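Local coordinates for major pilin backbone protein T-antigen, T13 (Streptococcus pyogenes, PDB 6BBT), which probably builds the polymerised shaft of the group A Streptococcus pilus from isopeptide-stabilised, Ig-like domains and serves as the Lancefield T-antigen used in serotyping, at residues 177-182 with 208-213; 230-235 with 271-276. All blocks are in the same frame, centred on the assembly; numbering follows the deposited sequence.

Contact 1. Residues 177-182 with 208-213; sequences NFTLIL and GQEYKF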
loop_
_atom_site.group_PDB
_atom_site.type_symbol
_atom_site.label_atom_id
_atom_site.label_comp_id
_atom_site.label_asym_id
_atom_site.label_seq_id
_atom_site.Cartn_x
_atom_site.Cartn_y
_atom_site.Cartn_z
ATOM N N ASN A 177 20.543 -6.646 26.891
ATOM C CA ASN A 177 19.802 -5.416 26.652
ATOM C C ASN A 177 19.892 -5.003 25.197
ATOM O O ASN A 177 20.990 -4.792 24.674
ATOM C CB ASN A 177 20.350 -4.305 27.527
ATOM C CG ASN A 177 20.144 -4.595 28.990
ATOM O OD1 ASN A 177 19.017 -4.751 29.434
ATOM N ND2 ASN A 177 21.226 -4.738 29.729
ATOM N N PHE A 178 18.730 -4.881 24.564
ATOM C CA PHE A 178 18.615 -4.591 23.142
ATOM C C PHE A 178 17.927 -3.258 22.910
ATOM O O PHE A 178 17.103 -2.811 23.725
ATOM C CB PHE A 178 17.755 -5.652 22.477
ATOM C CG PHE A 178 18.410 -6.983 22.397
ATOM C CD1 PHE A 178 18.321 -7.884 23.452
ATOM C CD2 PHE A 178 19.138 -7.337 21.274
ATOM C CE1 PHE A 178 18.942 -9.120 23.377
ATOM C CE2 PHE A 178 19.755 -8.576 21.195
ATOM C CZ PHE A 178 19.654 -9.466 22.250
ATOM N N THR A 179 18.214 -2.681 21.745
ATOM C CA THR A 179 17.575 -1.461 21.275
ATOM C C THR A 179 17.155 -1.689 19.825
ATOM O O THR A 179 17.968 -2.087 19.011
ATOM C CB THR A 179 18.536 -0.256 21.373
ATOM O OG1 THR A 179 18.948 -0.080 22.735
ATOM C CG2 THR A 179 17.856 1.021 20.939
ATOM N N LEU A 180 15.881 -1.458 19.530
ATOM C CA LEU A 180 15.354 -1.508 18.193
ATOM C C LEU A 180 14.813 -0.135 17.835
ATOM O O LEU A 180 14.162 0.517 18.657
ATOM C CB LEU A 180 14.238 -2.535 18.130
ATOM C CG LEU A 180 13.476 -2.714 16.829
ATOM C CD1 LEU A 180 14.316 -3.400 15.759
ATOM C CD2 LEU A 180 12.213 -3.493 17.123
ATOM N N ILE A 181 15.068 0.287 16.600
ATOM C CA ILE A 181 14.445 1.477 16.060
ATOM C C ILE A 181 13.901 1.124 14.676
ATOM O O ILE A 181 14.570 0.465 13.881
ATOM C CB ILE A 181 15.405 2.695 16.062
ATOM C CG1 ILE A 181 14.755 3.917 15.421
ATOM C CG2 ILE A 181 16.688 2.380 15.342
ATOM C CD1 ILE A 181 15.429 5.213 15.838
ATOM N N LEU A 182 12.642 1.475 14.444
ATOM C CA LEU A 182 12.040 1.375 13.132
ATOM C C LEU A 182 12.119 2.784 12.566
ATOM O O LEU A 182 11.570 3.709 13.158
ATOM C CB LEU A 182 10.596 0.920 13.254
ATOM C CG LEU A 182 10.301 -0.360 14.025
ATOM C CD1 LEU A 182 8.822 -0.635 13.931
ATOM C CD2 LEU A 182 11.081 -1.548 13.499
ATOM N N GLY A 208 10.289 5.584 14.673
ATOM C CA GLY A 208 11.213 6.728 14.724
ATOM C C GLY A 208 11.815 7.035 16.062
ATOM O O GLY A 208 12.297 8.154 16.263
ATOM N N GLN A 209 11.757 6.083 16.995
ATOM C CA GLN A 209 12.413 6.238 18.301
ATOM C C GLN A 209 12.875 4.897 18.821
ATOM O O GLN A 209 12.319 3.867 18.477
ATOM C CB GLN A 209 11.478 6.917 19.337
ATOM C CG GLN A 209 10.284 6.060 19.740
ATOM C CD GLN A 209 9.200 6.811 20.503
ATOM O OE1 GLN A 209 8.658 7.809 20.034
ATOM N NE2 GLN A 209 8.878 6.322 21.693
ATOM N N GLU A 210 13.881 4.929 19.676
ATOM C CA GLU A 210 14.454 3.739 20.253
ATOM C C GLU A 210 13.438 3.004 21.116
ATOM O O GLU A 210 12.722 3.633 21.899
ATOM C CB GLU A 210 15.675 4.105 21.090
ATOM C CG GLU A 210 16.831 4.588 20.240
ATOM C CD GLU A 210 18.140 4.685 21.001
ATOM O OE1 GLU A 210 18.161 4.550 22.249
ATOM O OE2 GLU A 210 19.166 4.892 20.331
ATOM N N TYR A 211 13.374 1.687 20.931
ATOM C CA TYR A 211 12.550 0.790 21.720
ATOM C C TYR A 211 13.493 -0.192 22.415
ATOM O O TYR A 211 14.168 -0.979 21.752
ATOM C CB TYR A 211 11.539 0.040 20.838
ATOM C CG TYR A 211 10.585 -0.806 21.647
ATOM C CD1 TYR A 211 10.894 -2.105 21.973
ATOM C CD2 TYR A 211 9.377 -0.280 22.109
ATOM C CE1 TYR A 211 10.040 -2.878 22.753
ATOM C CE2 TYR A 211 8.511 -1.049 22.882
ATOM C CZ TYR A 211 8.856 -2.343 23.206
ATOM O OH TYR A 211 8.009 -3.105 23.962
ATOM N N LYS A 212 13.548 -0.136 23.744
ATOM C CA LYS A 212 14.484 -0.953 24.525
ATOM C C LYS A 212 13.757 -2.143 25.118
ATOM O O LYS A 212 12.617 -2.019 25.570
ATOM C CB LYS A 212 15.178 -0.113 25.611
ATOM C CG LYS A 212 16.314 0.764 25.061
ATOM C CD LYS A 212 16.877 1.710 26.119
ATOM C CE LYS A 212 17.909 2.702 25.555
ATOM N NZ LYS A 212 19.055 2.025 24.868
ATOM N N PHE A 213 14.396 -3.306 25.072
ATOM C CA PHE A 213 13.856 -4.528 25.661
ATOM C C PHE A 213 15.006 -5.464 26.040
ATOM O O PHE A 213 16.163 -5.227 25.666
ATOM C CB PHE A 213 12.893 -5.222 24.687
ATOM C CG PHE A 213 13.552 -5.716 23.429
ATOM C CD1 PHE A 213 13.701 -4.878 22.331
ATOM C CD2 PHE A 213 14.043 -7.022 23.344
ATOM C CE1 PHE A 213 14.322 -5.324 21.179
ATOM C CE2 PHE A 213 14.662 -7.471 22.188
ATOM C CZ PHE A 213 14.805 -6.623 21.108
HETATM O O HOH W 1 11.107 2.609 16.602
#
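Phe178 and Phe213 meet on the buried face of this antiparallel strand pair, but not as a true stack. The two rings are nearly parallel, 6° apart, yet barely overlap. A methylene lies over one face of Phe213: Phe178 CB is 3.4 Å from Phe213 CZ in a CH-pi contact displaced toward the rim. Phe213 reaches this place because its CG sits between the backbone N and the carbonyl carbon (chi1 65°), while Leu180 CB touches that ring's edge. On the opposite face of the sheet, Lys212 runs alongside Thr179 and bends at its last torsion (chi4 -56°), so that NZ donates to Thr179 OG1 at 3.0 Å; Glu210 OE1 makes a long salt bridge to Lys212 NZ at 3.7 Å, its chain crossing Thr179 CG2.

Behind stands a regular ladder. Phe178 pairs with Phe213 and Leu180 with Tyr211 through reciprocal N-H···O bonds, the straightest being Leu180 N to Tyr211 O at 2.8 Å. Beyond it the strands part: a water bridges Leu182 N to Gln209 O, and Gly208 N closes on Leu182 O at 2.7 Å. Strand 220-227 lies against Leu180 and Phe213, and Tyr211 OH bonds to Gln198. This edge of the four-stranded sheet, where 211-215 is outermost, thus joins an apolar inner face to a charged outer one whose lysine, probably protonated in any case, is held by Thr179 OG1 and only weakly by the carboxylate.

Contact 2. Residues 230-235 with 271-276; sequences ISYKLT and DEIVVT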
loop_
_atom_site.group_PDB
_atom_site.type_symbol
_atom_site.label_atom_id
_atom_site.label_comp_id
_atom_site.label_asym_id
_atom_site.label_seq_id
_atom_site.Cartn_x
_atom_site.Cartn_y
_atom_site.Cartn_z
ATOM N N ILE A 230 10.102 -0.500 5.347
ATOM C CA ILE A 230 10.749 0.368 6.334
ATOM C C ILE A 230 12.098 -0.210 6.686
ATOM O O ILE A 230 12.348 -1.380 6.454
ATOM C CB ILE A 230 9.906 0.621 7.603
ATOM C CG1 ILE A 230 9.585 -0.657 8.374
ATOM C CG2 ILE A 230 8.639 1.372 7.222
ATOM C CD1 ILE A 230 9.091 -0.350 9.779
ATOM N N SER A 231 12.964 0.610 7.242
ATOM C CA SER A 231 14.265 0.160 7.663
ATOM C C SER A 231 14.306 0.131 9.185
ATOM O O SER A 231 13.646 0.935 9.846
ATOM C CB SER A 231 15.344 1.062 7.109
ATOM O OG SER A 231 15.426 0.927 5.709
ATOM N N TYR A 232 15.051 -0.818 9.731
ATOM C CA TYR A 232 15.253 -0.917 11.170
ATOM C C TYR A 232 16.717 -1.152 11.506
ATOM O O TYR A 232 17.481 -1.617 10.671
ATOM C CB TYR A 232 14.410 -2.044 11.776
ATOM C CG TYR A 232 14.744 -3.436 11.288
ATOM C CD1 TYR A 232 15.747 -4.195 11.895
ATOM C CD2 TYR A 232 14.056 -4.004 10.210
ATOM C CE1 TYR A 232 16.052 -5.479 11.453
ATOM C CE2 TYR A 232 14.355 -5.282 9.763
ATOM C CZ TYR A 232 15.356 -6.010 10.382
ATOM O OH TYR A 232 15.648 -7.285 9.944
ATOM N N LYS A 233 17.097 -0.836 12.736
ATOM C CA LYS A 233 18.371 -1.288 13.233
ATOM C C LYS A 233 18.242 -1.823 14.653
ATOM O O LYS A 233 17.456 -1.313 15.465
ATOM C CB LYS A 233 19.447 -0.224 13.104
ATOM C CG LYS A 233 19.264 0.987 13.951
ATOM C CD LYS A 233 20.504 1.881 13.914
ATOM C CE LYS A 233 20.604 2.664 12.618
ATOM N NZ LYS A 233 21.390 3.923 12.809
ATOM N N LEU A 234 18.991 -2.888 14.906
ATOM C CA LEU A 234 18.993 -3.575 16.191
ATOM C C LEU A 234 20.399 -3.503 16.742
ATOM O O LEU A 234 21.356 -3.766 16.029
ATOM C CB LEU A 234 18.582 -5.034 16.021
ATOM C CG LEU A 234 18.555 -5.882 17.303
ATOM C CD1 LEU A 234 17.470 -5.399 18.255
ATOM C CD2 LEU A 234 18.380 -7.355 16.955
ATOM N N THR A 235 20.524 -3.128 18.005
ATOM C CA THR A 235 21.800 -3.200 18.701
ATOM C C THR A 235 21.618 -3.953 20.008
ATOM O O THR A 235 20.490 -4.136 20.480
ATOM C CB THR A 235 22.347 -1.804 19.016
ATOM O OG1 THR A 235 21.398 -1.102 19.805
ATOM C CG2 THR A 235 22.600 -1.016 17.769
ATOM N N ASP A 271 11.436 -12.268 8.396
ATOM C CA ASP A 271 12.828 -12.194 8.897
ATOM C C ASP A 271 12.907 -12.870 10.285
ATOM O O ASP A 271 11.998 -12.713 11.118
ATOM C CB ASP A 271 13.300 -10.741 9.116
ATOM C CG ASP A 271 13.705 -9.984 7.834
ATOM O OD1 ASP A 271 13.736 -10.608 6.737
ATOM O OD2 ASP A 271 14.005 -8.723 7.984
ATOM N N GLU A 272 13.993 -13.591 10.533
ATOM C CA GLU A 272 14.382 -13.941 11.893
ATOM C C GLU A 272 15.847 -13.621 12.122
ATOM O O GLU A 272 16.719 -14.052 11.350
ATOM C CB GLU A 272 14.105 -15.398 12.244
ATOM C CG GLU A 272 14.323 -15.637 13.740
ATOM C CD GLU A 272 14.140 -17.071 14.195
ATOM O OE1 GLU A 272 13.785 -17.929 13.354
ATOM O OE2 GLU A 272 14.355 -17.314 15.413
ATOM N N ILE A 273 16.099 -12.849 13.174
ATOM C CA ILE A 273 17.434 -12.528 13.618
ATOM C C ILE A 273 17.719 -13.349 14.863
ATOM O O ILE A 273 16.924 -13.348 15.802
ATOM C CB ILE A 273 17.607 -11.021 13.912
ATOM C CG1 ILE A 273 17.509 -10.212 12.604
ATOM C CG2 ILE A 273 18.951 -10.749 14.582
ATOM C CD1 ILE A 273 17.573 -8.706 12.783
ATOM N N VAL A 274 18.843 -14.063 14.852
ATOM C CA VAL A 274 19.310 -14.817 16.010
ATOM C C VAL A 274 20.583 -14.130 16.441
ATOM O O VAL A 274 21.536 -14.044 15.664
ATOM C CB VAL A 274 19.572 -16.306 15.687
ATOM C CG1 VAL A 274 20.076 -17.035 16.930
ATOM C CG2 VAL A 274 18.309 -16.977 15.165
ATOM N N VAL A 275 20.572 -13.588 17.655
ATOM C CA VAL A 275 21.727 -12.914 18.221
ATOM C C VAL A 275 22.388 -13.882 19.187
ATOM O O VAL A 275 21.758 -14.313 20.149
ATOM C CB VAL A 275 21.304 -11.652 18.985
ATOM C CG1 VAL A 275 22.513 -10.941 19.584
ATOM C CG2 VAL A 275 20.504 -10.725 18.066
ATOM N N THR A 276 23.647 -14.217 18.930
ATOM C CA THR A 276 24.382 -15.212 19.718
ATOM C C THR A 276 25.391 -14.508 20.592
ATOM O O THR A 276 26.245 -13.776 20.087
ATOM C CB THR A 276 25.073 -16.226 18.813
ATOM O OG1 THR A 276 24.061 -16.953 18.117
ATOM C CG2 THR A 276 25.952 -17.229 19.632
#
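Strands 231-235 and 271-276 run in nearly the same direction, 20° apart, with axes 10.5 Å from each other at closest approach, so they meet through side chains rather than as neighbours in one sheet. Five buried residues bridge the gap. Tyr232, with CG in the crowded position between the backbone N and the carbonyl carbon (chi1 63°), extends its ring across until OH donates to Asp271 OD2 at 2.9 Å. That oxygen lies in the plane of the tyrosine ring, at its edge, whereas the phenol comes to the carboxylate from above the acid's own plane; the two flat groups are turned 63° to each other.

Such facing of side chains between layers is the hallmark of a beta-sandwich, in keeping with the transthyretin clan to which this domain's family belongs. Strand 231-236 belongs to the four-stranded antiparallel sheet, and strand 271-279 lies in the other layer between strands 148-166 and 242-250.

Next along the interface, Ile273 reaches out tip to tip with the tyrosine. Its CD1, carried by an extended chain, touches the ring edge 3.8 Å from Tyr232 CE1 and also packs beside the hydroxyl, flanking the polar pair with hydrocarbon. Leu234 slides past Ile273 in the opposite sense and presents CD2 to two methyls at once: Ile273 CG2 at 4.2 Å and Val275 CG2 at 4.1 Å, the latter met tip to tip. Ile161 also touches Leu234, while Leu159 lies against both Tyr232 and Asp271, and Leu248 and Glu250 against Asp271. Burial, and possibly the nearby Glu250, may raise the cost of ionising the acid, which the tyrosine hydroxyl would partly offset.

How the contacts relate
Both contacts reach the same four-stranded sheet, contact 2 through 230-235 alone, and they lie in series along the chain, their centres 11 Å apart. Strand 176-183 is the joint: one of its edges pairs with 211-215 in contact 1, and the other pairs with 231-236, the strand that carries contact 2. Probable backbone hydrogen bonds make the join, Thr235 N to Thr179 O at 2.9 Å and Lys233 N to Ile181 O at 3.1 Å. Contact 1 therefore extends the sheet laterally, whereas contact 2 connects that sheet to the facing layer through the core. Together they illustrate the two directions in which a sandwich is built, within a single domain of the pilin.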